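Local coordinates for Myo-inositol dehydrogenase (Corynebacterium glutamicum, PDB 3EUW), which probably catalyses the NAD+-dependent oxidation of myo-inositol at its 2-hydroxyl, as a tetrameric member of the Gfo/Idh/MocA oxidoreductase family, at residues R261-A265 and E266-Q270; P273-F277 and F278-Y282; G13-G16 and H17-A21; Q202-E206 and F207-D211; L179-A182 and R183-V186. All coordinates share one frame; numbering follows the deposited sequence.

Contact 1. Residues R261-A265 and E266-Q270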
# COMPACT_ATOMS: atom_id res chain seq x y z
N ARG A 261 10.68 1.75 -1.02
CA ARG A 261 10.22 1.32 0.30
C ARG A 261 11.32 0.53 0.99
O ARG A 261 11.96 -0.33 0.37
CB ARG A 261 8.97 0.45 0.17
CG ARG A 261 7.72 1.25 -0.15
CD ARG A 261 6.55 0.33 -0.44
NE ARG A 261 5.36 1.09 -0.80
CZ ARG A 261 4.60 1.74 0.08
NH1 ARG A 261 4.90 1.71 1.37
NH2 ARG A 261 3.53 2.41 -0.34
N LYS A 262 11.54 0.82 2.26
CA LYS A 262 12.57 0.13 3.03
C LYS A 262 11.94 -0.77 4.09
O LYS A 262 10.93 -0.42 4.70
CB LYS A 262 13.51 1.14 3.69
CG LYS A 262 14.67 0.46 4.42
CD LYS A 262 15.73 1.44 4.90
CE LYS A 262 15.23 2.28 6.06
NZ LYS A 262 16.29 3.21 6.54
N HIS A 263 12.55 -1.93 4.29
CA HIS A 263 12.07 -2.88 5.28
C HIS A 263 13.25 -3.37 6.11
O HIS A 263 14.22 -3.87 5.57
CB HIS A 263 11.41 -4.08 4.61
CG HIS A 263 10.40 -3.70 3.56
ND1 HIS A 263 10.75 -3.19 2.33
CD2 HIS A 263 9.05 -3.80 3.56
CE1 HIS A 263 9.67 -3.00 1.61
NE2 HIS A 263 8.62 -3.36 2.33
N ASN A 264 13.17 -3.19 7.42
CA ASN A 264 14.21 -3.65 8.32
C ASN A 264 13.60 -4.07 9.64
O ASN A 264 12.38 -4.26 9.73
CB ASN A 264 15.30 -2.57 8.53
CG ASN A 264 14.74 -1.23 8.99
OD1 ASN A 264 13.75 -1.17 9.72
ND2 ASN A 264 15.40 -0.15 8.58
N ALA A 265 14.43 -4.22 10.67
CA ALA A 265 13.96 -4.64 11.98
C ALA A 265 13.08 -3.59 12.67
O ALA A 265 12.32 -3.91 13.58
CB ALA A 265 15.16 -5.01 12.88
N GLU A 266 13.20 -2.34 12.23
CA GLU A 266 12.42 -1.25 12.83
C GLU A 266 10.99 -1.19 12.31
O GLU A 266 10.05 -1.00 13.08
CB GLU A 266 13.11 0.10 12.59
CG GLU A 266 14.60 0.09 12.94
CD GLU A 266 15.21 1.48 13.03
OE1 GLU A 266 14.98 2.31 12.11
OE2 GLU A 266 15.93 1.75 14.01
N SER A 267 10.82 -1.36 11.00
CA SER A 267 9.49 -1.34 10.39
C SER A 267 9.56 -1.65 8.91
O SER A 267 10.63 -1.56 8.30
CB SER A 267 8.81 0.02 10.59
OG SER A 267 9.42 1.03 9.81
N THR A 268 8.43 -2.01 8.32
CA THR A 268 8.37 -2.31 6.90
C THR A 268 7.60 -1.24 6.14
O THR A 268 7.04 -0.32 6.73
CB THR A 268 7.70 -3.68 6.66
OG1 THR A 268 6.38 -3.68 7.22
CG2 THR A 268 8.51 -4.80 7.29
N GLU A 269 7.58 -1.37 4.81
CA GLU A 269 6.88 -0.42 3.95
C GLU A 269 7.28 1.04 4.13
O GLU A 269 6.50 1.93 3.82
CB GLU A 269 5.36 -0.53 4.16
CG GLU A 269 4.68 -1.59 3.30
CD GLU A 269 5.15 -2.97 3.62
OE1 GLU A 269 5.29 -3.27 4.82
OE2 GLU A 269 5.37 -3.77 2.68
N GLN A 270 8.49 1.30 4.62
CA GLN A 270 8.93 2.67 4.82
C GLN A 270 9.08 3.40 3.48
O GLN A 270 9.92 3.04 2.66
CB GLN A 270 10.26 2.71 5.56
CG GLN A 270 10.22 2.08 6.94
CD GLN A 270 11.49 2.33 7.71
OE1 GLN A 270 11.84 3.48 7.97
NE2 GLN A 270 12.20 1.27 8.07
O HOH W 1 14.66 2.50 9.32
O HOH W 2 13.72 5.17 7.06
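Asn264 OD1 receives two backbone N-H groups from the turn of this beta hairpin. Glu266 N lies 2.8 Å from OD1 and well above the plane of the amide, whereas Ser267 N, 3.2 Å from the same OD1, approaches almost in line with the C=O. The amide can turn back over the loop because Asn264 CG sits between its own backbone N and carbonyl carbon (chi1 54°). Ser267 O is likewise gripped twice: Asn264 N, at 3.1 Å from it and nearly straight, and Gln270 NE2 arrive from opposite faces of that carbonyl. Further out, His263 turns its ring edge to Thr268 CB, and its NE2 makes a weak hydrogen bond to Glu269 OE2. Lys262 and Gln270 form the antiparallel hydrogen-bonded pair that closes the hairpin, with Lys262 N 2.8 Å from Gln270 O. Water 1 links Asn264 ND2, Gln270 NE2 and Glu266 OE1. Other subunits lie beyond: Arg261 makes salt bridges to Asp253 of the third subunit and Glu269 of the second, while Lys262 pairs with Glu142 of the third. With the Asn264 and Ser267 oxygens each gripped twice within the turn, its shape is probably fixed while Arg261 and Lys262 pair with carboxylates of other subunits.

Contact 2. Residues P273-F277 and F278-Y282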
# COMPACT_ATOMS: atom_id res chain seq x y z
N PRO A 273 9.20 10.65 2.66
CA PRO A 273 8.25 11.59 3.24
C PRO A 273 7.59 12.10 1.95
O PRO A 273 8.20 12.04 0.87
CB PRO A 273 9.16 12.65 3.86
CG PRO A 273 10.36 11.85 4.28
CD PRO A 273 10.58 10.94 3.09
N ILE A 274 6.36 12.58 2.02
CA ILE A 274 5.71 13.04 0.80
C ILE A 274 6.22 14.42 0.39
O ILE A 274 6.92 15.07 1.16
CB ILE A 274 4.20 13.07 0.99
CG1 ILE A 274 3.81 14.14 2.03
CG2 ILE A 274 3.73 11.69 1.45
CD1 ILE A 274 2.29 14.30 2.22
N PHE A 275 5.89 14.86 -0.82
CA PHE A 275 6.34 16.18 -1.27
C PHE A 275 6.07 17.26 -0.22
O PHE A 275 4.99 17.31 0.38
CB PHE A 275 5.70 16.55 -2.60
CG PHE A 275 6.38 15.94 -3.78
CD1 PHE A 275 7.76 16.02 -3.93
CD2 PHE A 275 5.64 15.28 -4.76
CE1 PHE A 275 8.39 15.45 -5.03
CE2 PHE A 275 6.26 14.71 -5.86
CZ PHE A 275 7.64 14.80 -6.00
N ASN A 276 7.06 18.11 -0.02
CA ASN A 276 6.99 19.17 0.97
C ASN A 276 6.54 20.52 0.43
O ASN A 276 6.04 21.35 1.18
CB ASN A 276 8.35 19.34 1.63
CG ASN A 276 8.30 20.25 2.84
OD1 ASN A 276 7.93 19.81 3.94
ND2 ASN A 276 8.64 21.52 2.66
N PHE A 277 6.74 20.75 -0.86
CA PHE A 277 6.39 22.02 -1.47
C PHE A 277 5.25 21.91 -2.47
O PHE A 277 5.19 20.98 -3.28
CB PHE A 277 7.63 22.62 -2.13
CG PHE A 277 8.79 22.80 -1.19
CD1 PHE A 277 8.73 23.74 -0.16
CD2 PHE A 277 9.94 22.02 -1.32
CE1 PHE A 277 9.81 23.91 0.73
CE2 PHE A 277 11.01 22.17 -0.43
CZ PHE A 277 10.94 23.12 0.59
N PHE A 278 4.35 22.88 -2.42
CA PHE A 278 3.20 22.87 -3.30
C PHE A 278 3.60 22.85 -4.77
O PHE A 278 2.99 22.15 -5.57
CB PHE A 278 2.28 24.06 -3.00
CG PHE A 278 2.91 25.41 -3.25
CD1 PHE A 278 2.92 25.96 -4.53
CD2 PHE A 278 3.50 26.12 -2.21
CE1 PHE A 278 3.51 27.20 -4.77
CE2 PHE A 278 4.09 27.37 -2.44
CZ PHE A 278 4.10 27.91 -3.72
N LEU A 279 4.66 23.58 -5.12
CA LEU A 279 5.11 23.65 -6.51
C LEU A 279 5.47 22.27 -7.04
O LEU A 279 5.29 21.99 -8.22
CB LEU A 279 6.30 24.61 -6.64
CG LEU A 279 7.67 24.17 -6.10
CD1 LEU A 279 8.39 23.37 -7.18
CD2 LEU A 279 8.51 25.40 -5.73
N GLU A 280 5.97 21.40 -6.17
CA GLU A 280 6.33 20.05 -6.59
C GLU A 280 5.12 19.13 -6.65
O GLU A 280 4.96 18.36 -7.60
CB GLU A 280 7.35 19.44 -5.62
CG GLU A 280 8.66 20.17 -5.49
CD GLU A 280 9.63 19.40 -4.60
OE1 GLU A 280 9.30 19.16 -3.42
OE2 GLU A 280 10.72 19.02 -5.09
N ARG A 281 4.29 19.18 -5.62
CA ARG A 281 3.10 18.34 -5.57
C ARG A 281 2.20 18.63 -6.75
O ARG A 281 1.65 17.72 -7.36
CB ARG A 281 2.33 18.57 -4.27
CG ARG A 281 0.98 17.87 -4.22
CD ARG A 281 1.12 16.35 -4.41
NE ARG A 281 -0.19 15.71 -4.50
CZ ARG A 281 -1.00 15.80 -5.55
NH1 ARG A 281 -0.64 16.50 -6.63
NH2 ARG A 281 -2.17 15.20 -5.53
N TYR A 282 2.07 19.91 -7.09
CA TYR A 282 1.19 20.30 -8.17
C TYR A 282 1.85 20.67 -9.50
O TYR A 282 1.29 21.44 -10.28
CB TYR A 282 0.28 21.44 -7.68
CG TYR A 282 -0.69 20.93 -6.64
CD1 TYR A 282 -1.55 19.87 -6.93
CD2 TYR A 282 -0.71 21.47 -5.35
CE1 TYR A 282 -2.41 19.35 -5.96
CE2 TYR A 282 -1.56 20.95 -4.37
CZ TYR A 282 -2.41 19.90 -4.69
OH TYR A 282 -3.24 19.38 -3.72
O HOH W 3 9.82 17.66 -1.06
O HOH W 4 4.07 23.95 0.16
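Phe277 and Phe278 meet where the chain enters a short helix. Phe277 is the N-cap residue, and Phe278 N, at the first position of the helix, is bound by water 4 at 2.8 Å; the same water reaches back weakly to Asn276 O. Beyond the segment the Phe278 side chain packs on Tyr237. Leu279 follows with a light apolar touch, its CG beside Phe277 CB. Glu280 carries most of the side-chain contact. Its CB lies over one face of the Phe275 ring, 4.2 Å from the centroid and 23° off the normal, a CH-pi contact offset toward the rim. The chain then runs extended beyond CG, beside and in the same direction as Phe277, and OE1 comes to the edge of the Phe277 ring, 3.6 Å from CD2. OE1 accepts a hydrogen bond from water 3, whose other partner is Asn276 N, so a single water ties the carboxylate to the loop backbone. Arg281 N closes the turn with a nearly straight bond of 3.1 Å to Phe277 O, an oxygen that Glu280 N reaches only weakly. The Arg281 guanidinium forms a salt bridge with Asp128, and Arg281 CG lies over the centre of the Tyr282 ring. Tyr282 is the first residue to depart from helical angles and is itself the N-cap of helix 283-299. An N-capped single helical turn, leading directly into a longer helix, is the motif here.

Contact 3. Residues G13-G16 and H17-A21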
# COMPACT_ATOMS: atom_id res chain seq x y z
N GLY A 13 7.95 36.34 -8.46
CA GLY A 13 8.14 35.51 -7.30
C GLY A 13 8.20 34.03 -7.64
O GLY A 13 8.38 33.66 -8.79
N ARG A 14 8.03 33.19 -6.62
CA ARG A 14 8.08 31.74 -6.80
C ARG A 14 7.01 31.21 -7.76
O ARG A 14 7.30 30.43 -8.67
CB ARG A 14 7.96 31.04 -5.44
CG ARG A 14 8.44 29.59 -5.45
CD ARG A 14 9.97 29.48 -5.47
NE ARG A 14 10.59 30.52 -6.28
CZ ARG A 14 11.77 30.42 -6.88
NH1 ARG A 14 12.47 29.29 -6.78
NH2 ARG A 14 12.25 31.44 -7.59
N ILE A 15 5.76 31.62 -7.54
CA ILE A 15 4.68 31.17 -8.41
C ILE A 15 4.96 31.71 -9.82
O ILE A 15 4.72 31.02 -10.82
CB ILE A 15 3.30 31.65 -7.89
CG1 ILE A 15 2.18 31.08 -8.75
CG2 ILE A 15 3.22 33.15 -7.87
CD1 ILE A 15 2.03 29.58 -8.63
N GLY A 16 5.51 32.92 -9.89
CA GLY A 16 5.84 33.52 -11.18
C GLY A 16 6.84 32.65 -11.92
O GLY A 16 6.75 32.46 -13.13
N HIS A 17 7.80 32.09 -11.18
CA HIS A 17 8.80 31.24 -11.80
C HIS A 17 8.18 29.99 -12.41
O HIS A 17 8.61 29.54 -13.47
CB HIS A 17 9.86 30.84 -10.78
CG HIS A 17 10.97 31.84 -10.63
ND1 HIS A 17 10.79 33.06 -10.02
CD2 HIS A 17 12.26 31.80 -11.02
CE1 HIS A 17 11.93 33.74 -10.05
NE2 HIS A 17 12.83 32.99 -10.66
N VAL A 18 7.18 29.44 -11.73
CA VAL A 18 6.50 28.25 -12.23
C VAL A 18 5.74 28.55 -13.52
O VAL A 18 5.88 27.84 -14.51
CB VAL A 18 5.51 27.69 -11.17
CG1 VAL A 18 4.65 26.60 -11.78
CG2 VAL A 18 6.28 27.16 -9.98
N HIS A 19 4.93 29.59 -13.51
CA HIS A 19 4.18 29.94 -14.71
C HIS A 19 5.12 30.25 -15.89
O HIS A 19 4.91 29.76 -17.00
CB HIS A 19 3.28 31.14 -14.44
CG HIS A 19 2.13 30.84 -13.54
ND1 HIS A 19 1.23 29.83 -13.79
CD2 HIS A 19 1.72 31.43 -12.39
CE1 HIS A 19 0.31 29.82 -12.85
NE2 HIS A 19 0.58 30.78 -11.98
N ALA A 20 6.14 31.06 -15.63
CA ALA A 20 7.10 31.43 -16.68
C ALA A 20 7.68 30.17 -17.29
O ALA A 20 7.69 30.01 -18.51
CB ALA A 20 8.23 32.31 -16.10
N ALA A 21 8.17 29.27 -16.45
CA ALA A 21 8.76 28.03 -16.94
C ALA A 21 7.72 27.18 -17.68
O ALA A 21 8.06 26.49 -18.65
CB ALA A 21 9.35 27.24 -15.78
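The imidazole of His17 has Arg14 NH2 over the centre of one face, 3.2 Å above the plane, and Gly13 O at its edge. The guanidinium is inclined to the ring, the two planes standing 46° apart, so the approach is made by one terminal nitrogen and not by a flat stack. Arg14 reaches this place through bends at chi2 and chi3 that curl its chain round to His17, three residues on. At the ring edge His17 ND1 donates to Gly13 O over 2.8 Å, with the oxygen close to the imidazole plane but ND1 well above the plane of the carbonyl. The acceptor also takes the backbone bond from His17 N, 2.9 Å from Gly13 O, so one residue holds the N-cap carbonyl twice, and the rotation of its ring is thereby fixed.

Gly13, the N-cap of helix 14-25, and Gly16 in its first turn fit the GxGxxG pattern of Rossmann folds; the helix follows strand 5-10 in a beta-alpha-beta unit, and in relatives such a turn receives the dinucleotide phosphates, consistent with the NAD+ dependence expected here. Along the helix the series of i to i+4 backbone bonds proceeds regularly, with His19 N 3.1 Å from Ile15 O and Ala20 N 2.9 Å from Gly16 O. On another side of the helix Ile15 lays its CG1 by the His19 ring, 3.6 Å from NE2. That nitrogen is hydrogen-bonded to Glu95, which Ile15 also touches. Ile15 and Val18 pack further on Tyr286 of helix 283-299, while His17 and Ala20 meet Leu45 of helix 39-47.

Contact 4. Residues Q202-E206 and F207-D211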
# COMPACT_ATOMS: atom_id res chain seq x y z
N GLN A 202 2.38 29.90 18.50
CA GLN A 202 2.24 31.13 19.28
C GLN A 202 2.03 32.28 18.28
O GLN A 202 1.29 33.23 18.52
CB GLN A 202 3.50 31.41 20.11
CG GLN A 202 3.87 30.39 21.18
CD GLN A 202 4.46 29.11 20.62
OE1 GLN A 202 5.01 29.10 19.51
NE2 GLN A 202 4.38 28.04 21.38
N GLU A 203 2.72 32.16 17.16
CA GLU A 203 2.66 33.14 16.08
C GLU A 203 1.26 33.28 15.48
O GLU A 203 0.76 34.40 15.32
CB GLU A 203 3.66 32.73 15.01
CG GLU A 203 3.74 33.62 13.81
CD GLU A 203 4.84 33.18 12.87
OE1 GLU A 203 4.86 31.97 12.52
OE2 GLU A 203 5.67 34.03 12.50
N ILE A 204 0.63 32.16 15.14
CA ILE A 204 -0.71 32.20 14.57
C ILE A 204 -1.71 32.72 15.61
O ILE A 204 -2.62 33.47 15.28
CB ILE A 204 -1.14 30.79 14.05
CG1 ILE A 204 -0.31 30.44 12.81
CG2 ILE A 204 -2.65 30.74 13.75
CD1 ILE A 204 -0.52 29.03 12.31
N ALA A 205 -1.52 32.32 16.86
CA ALA A 205 -2.38 32.77 17.95
C ALA A 205 -2.21 34.30 18.14
O ALA A 205 -3.14 35.01 18.51
CB ALA A 205 -2.02 32.03 19.24
N GLU A 206 -1.00 34.78 17.88
CA GLU A 206 -0.70 36.20 18.00
C GLU A 206 -1.55 37.05 17.05
O GLU A 206 -1.89 38.19 17.36
CB GLU A 206 0.80 36.41 17.73
CG GLU A 206 1.20 37.83 17.32
CD GLU A 206 2.70 37.97 17.04
OE1 GLU A 206 3.27 37.11 16.34
OE2 GLU A 206 3.31 38.97 17.50
N PHE A 207 -1.89 36.49 15.90
CA PHE A 207 -2.68 37.19 14.90
C PHE A 207 -4.18 36.88 14.98
O PHE A 207 -4.92 37.18 14.04
CB PHE A 207 -2.18 36.85 13.50
CG PHE A 207 -0.88 37.49 13.16
CD1 PHE A 207 -0.78 38.87 13.00
CD2 PHE A 207 0.27 36.72 13.00
CE1 PHE A 207 0.44 39.47 12.69
CE2 PHE A 207 1.49 37.31 12.69
CZ PHE A 207 1.58 38.69 12.54
N ASN A 208 -4.62 36.28 16.08
CA ASN A 208 -6.03 35.93 16.21
C ASN A 208 -6.50 35.11 15.01
O ASN A 208 -7.46 35.46 14.31
CB ASN A 208 -6.88 37.20 16.34
CG ASN A 208 -6.60 37.93 17.63
OD1 ASN A 208 -5.92 38.96 17.64
ND2 ASN A 208 -7.12 37.41 18.73
N ASP A 209 -5.80 34.02 14.79
CA ASP A 209 -6.08 33.11 13.69
C ASP A 209 -5.99 31.70 14.30
O ASP A 209 -5.57 31.54 15.45
CB ASP A 209 -5.04 33.34 12.59
CG ASP A 209 -5.35 32.59 11.31
OD1 ASP A 209 -6.46 32.05 11.16
OD2 ASP A 209 -4.46 32.55 10.44
N TYR A 210 -6.37 30.68 13.55
CA TYR A 210 -6.32 29.31 14.07
C TYR A 210 -5.22 28.53 13.37
O TYR A 210 -4.94 28.76 12.18
CB TYR A 210 -7.65 28.58 13.83
CG TYR A 210 -8.88 29.27 14.36
CD1 TYR A 210 -9.16 29.29 15.72
CD2 TYR A 210 -9.78 29.90 13.50
CE1 TYR A 210 -10.32 29.93 16.21
CE2 TYR A 210 -10.92 30.53 13.97
CZ TYR A 210 -11.19 30.54 15.32
OH TYR A 210 -12.34 31.14 15.77
N ASP A 211 -4.57 27.62 14.09
CA ASP A 211 -3.54 26.82 13.45
C ASP A 211 -4.11 25.48 12.98
O ASP A 211 -3.39 24.66 12.42
CB ASP A 211 -2.32 26.62 14.37
CG ASP A 211 -2.65 25.92 15.66
OD1 ASP A 211 -3.65 25.19 15.71
OD2 ASP A 211 -1.87 26.10 16.63
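Ile204 is the packed heart of this helix end. Its CG2 presses on the backbone carbonyl of Tyr210, 3.4 Å from Tyr210 C, and also meets Asp209 CB. The other branch, turned away from the Ile204 carbonyl carbon (chi1 -70°), brings CD1 within 3.6 Å of Asp211 CB, the two side chains meeting at about a right angle. Next to this packing the helix closes in a Schellman motif: Asp209 N bonds to Ile204 O at 3.3 Å and Asn208 N to Ala205 O at 3.1 Å, with Asn208 at positive phi as the C-prime residue. Ile204 O takes a second bond, from Phe207 N, which comes from the opposite face of the carbonyl plane to Asp209 N.

Between the two segments the Glu206 side is looser. Glu206 runs extended beside Phe207, yet Glu206 OE1 stays 4.1 Å from Phe207 CE2; the carboxylate has a long, weak ion pair with Lys161, and Phe207 rests on helix 161-166. Asn208 and Ala205 are exposed. By contrast, Asp211 is buried and accepts backbone N-H groups of Val199, Phe200 and Ser201, while Asp209 OD1 accepts from Ile170. Those donors probably favour the ionised form of both aspartates, whose carboxylates tie the loop to the backbone at 199-201 and at Ile170.

Contact 5. Residues L179-A182 and R183-V186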
# COMPACT_ATOMS: atom_id res chain seq x y z
N LEU A 179 -12.40 24.60 -0.05
CA LEU A 179 -13.78 25.01 -0.24
C LEU A 179 -14.12 24.99 -1.73
O LEU A 179 -15.23 24.65 -2.12
CB LEU A 179 -14.01 26.40 0.34
CG LEU A 179 -13.91 26.39 1.87
CD1 LEU A 179 -13.86 27.82 2.37
CD2 LEU A 179 -15.12 25.63 2.47
N ASP A 180 -13.15 25.36 -2.56
CA ASP A 180 -13.39 25.35 -4.00
C ASP A 180 -13.43 23.90 -4.50
O ASP A 180 -14.25 23.56 -5.35
CB ASP A 180 -12.30 26.10 -4.76
CG ASP A 180 -12.49 26.01 -6.27
OD1 ASP A 180 -13.42 26.67 -6.78
OD2 ASP A 180 -11.75 25.25 -6.93
N MSE A 181 -12.54 23.07 -3.97
CA MSE A 181 -12.49 21.67 -4.38
C MSE A 181 -13.86 21.06 -4.04
O MSE A 181 -14.42 20.26 -4.80
CB MSE A 181 -11.37 20.96 -3.63
CG MSE A 181 -11.37 19.44 -3.76
SE MSE A 181 -10.89 19.03 -5.59
CE MSE A 181 -9.11 19.80 -5.77
N ALA A 182 -14.40 21.47 -2.91
CA ALA A 182 -15.68 20.99 -2.49
C ALA A 182 -16.76 21.34 -3.53
O ALA A 182 -17.54 20.49 -3.92
CB ALA A 182 -16.04 21.57 -1.14
N ARG A 183 -16.78 22.60 -3.99
CA ARG A 183 -17.76 23.01 -4.99
C ARG A 183 -17.53 22.33 -6.34
O ARG A 183 -18.46 22.19 -7.13
CB ARG A 183 -17.76 24.54 -5.17
CG ARG A 183 -18.40 25.28 -4.01
CD ARG A 183 -18.77 26.72 -4.37
NE ARG A 183 -19.70 26.75 -5.49
CZ ARG A 183 -19.39 27.12 -6.73
NH1 ARG A 183 -18.15 27.52 -7.01
NH2 ARG A 183 -20.31 27.08 -7.68
N PHE A 184 -16.30 21.91 -6.59
CA PHE A 184 -15.95 21.22 -7.82
C PHE A 184 -16.79 19.95 -7.86
O PHE A 184 -17.22 19.51 -8.93
CB PHE A 184 -14.45 20.90 -7.82
CG PHE A 184 -13.94 20.27 -9.09
CD1 PHE A 184 -14.60 20.45 -10.31
CD2 PHE A 184 -12.74 19.56 -9.09
CE1 PHE A 184 -14.06 19.95 -11.50
CE2 PHE A 184 -12.19 19.06 -10.28
CZ PHE A 184 -12.86 19.26 -11.49
N PHE A 185 -17.02 19.38 -6.68
CA PHE A 185 -17.79 18.15 -6.55
C PHE A 185 -19.27 18.41 -6.31
O PHE A 185 -20.13 17.74 -6.89
CB PHE A 185 -17.24 17.29 -5.40
CG PHE A 185 -16.06 16.43 -5.80
CD1 PHE A 185 -16.24 15.12 -6.23
CD2 PHE A 185 -14.77 16.95 -5.78
CE1 PHE A 185 -15.14 14.35 -6.64
CE2 PHE A 185 -13.68 16.19 -6.20
CZ PHE A 185 -13.87 14.89 -6.62
N VAL A 186 -19.57 19.37 -5.44
CA VAL A 186 -20.94 19.72 -5.08
C VAL A 186 -21.07 21.24 -5.16
O VAL A 186 -20.84 21.94 -4.17
CB VAL A 186 -21.27 19.26 -3.65
CG1 VAL A 186 -22.72 19.55 -3.32
CG2 VAL A 186 -20.96 17.76 -3.50
O HOH W 5 -15.38 27.84 -5.66
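Ala182 O is the carbonyl that two amides grip as helix 169-185 ends: Val186 N bonds to it at 2.8 Å, lying in the carbonyl plane, and Phe185 N adds a weaker bond. The helix belongs to the C-terminal domain of the Gfo/Idh/MocA fold and packs against strand 146-154 and helices 129-139 and 307-326. Two residues earlier, Phe184 N binds Asp180 O at 2.9 Å. The main side-chain feature is a pair of Met-aromatic contacts made by Met181, present as selenomethionine. Bends at chi2 and chi3 bring SE up to the edges of two rings, 5.4 Å from the Phe184 centroid and 5.3 Å from that of Phe185, each at 90° to the ring normal. Its side chain runs alongside Phe185 but crosses Phe184 at a slant. Phe185 also presents its edge to Met181 O. Toward the polar side, the charged groups of Asp180 and Arg183 do not meet directly: Asp180 forms a salt bridge with Arg126 and Arg183 with Asp309. Arg183 NE, moreover, bonds to Pro187 O just past the helix, which helps set the plane of the guanidinium. Between the two charges water 5, in that plane, accepts from Arg183 NH1 at 3.1 Å and donates to Asp180 OD1.

Along the chain the order is contact 3, 5, 4, 1, 2. Contact 3 opens the first helix of the N-terminal Rossmann domain, whereas contacts 5 and 4 lie in the C-terminal domain, on helices 169-185 and 202-206, their centres about 27 Å apart. Contact 1 is an outlying hairpin, centred about 36 Å from the middle of the chain, and it reaches other subunits; contact 2 follows it directly in sequence and brings the chain back, centre to centre about 23 Å. There Leu279 packs on Arg14 and Val18 of contact 3, joining the two regions. The sequence thus passes from probable nucleotide-binding turn through helices of the C-terminal domain to tetramer interface, then returns.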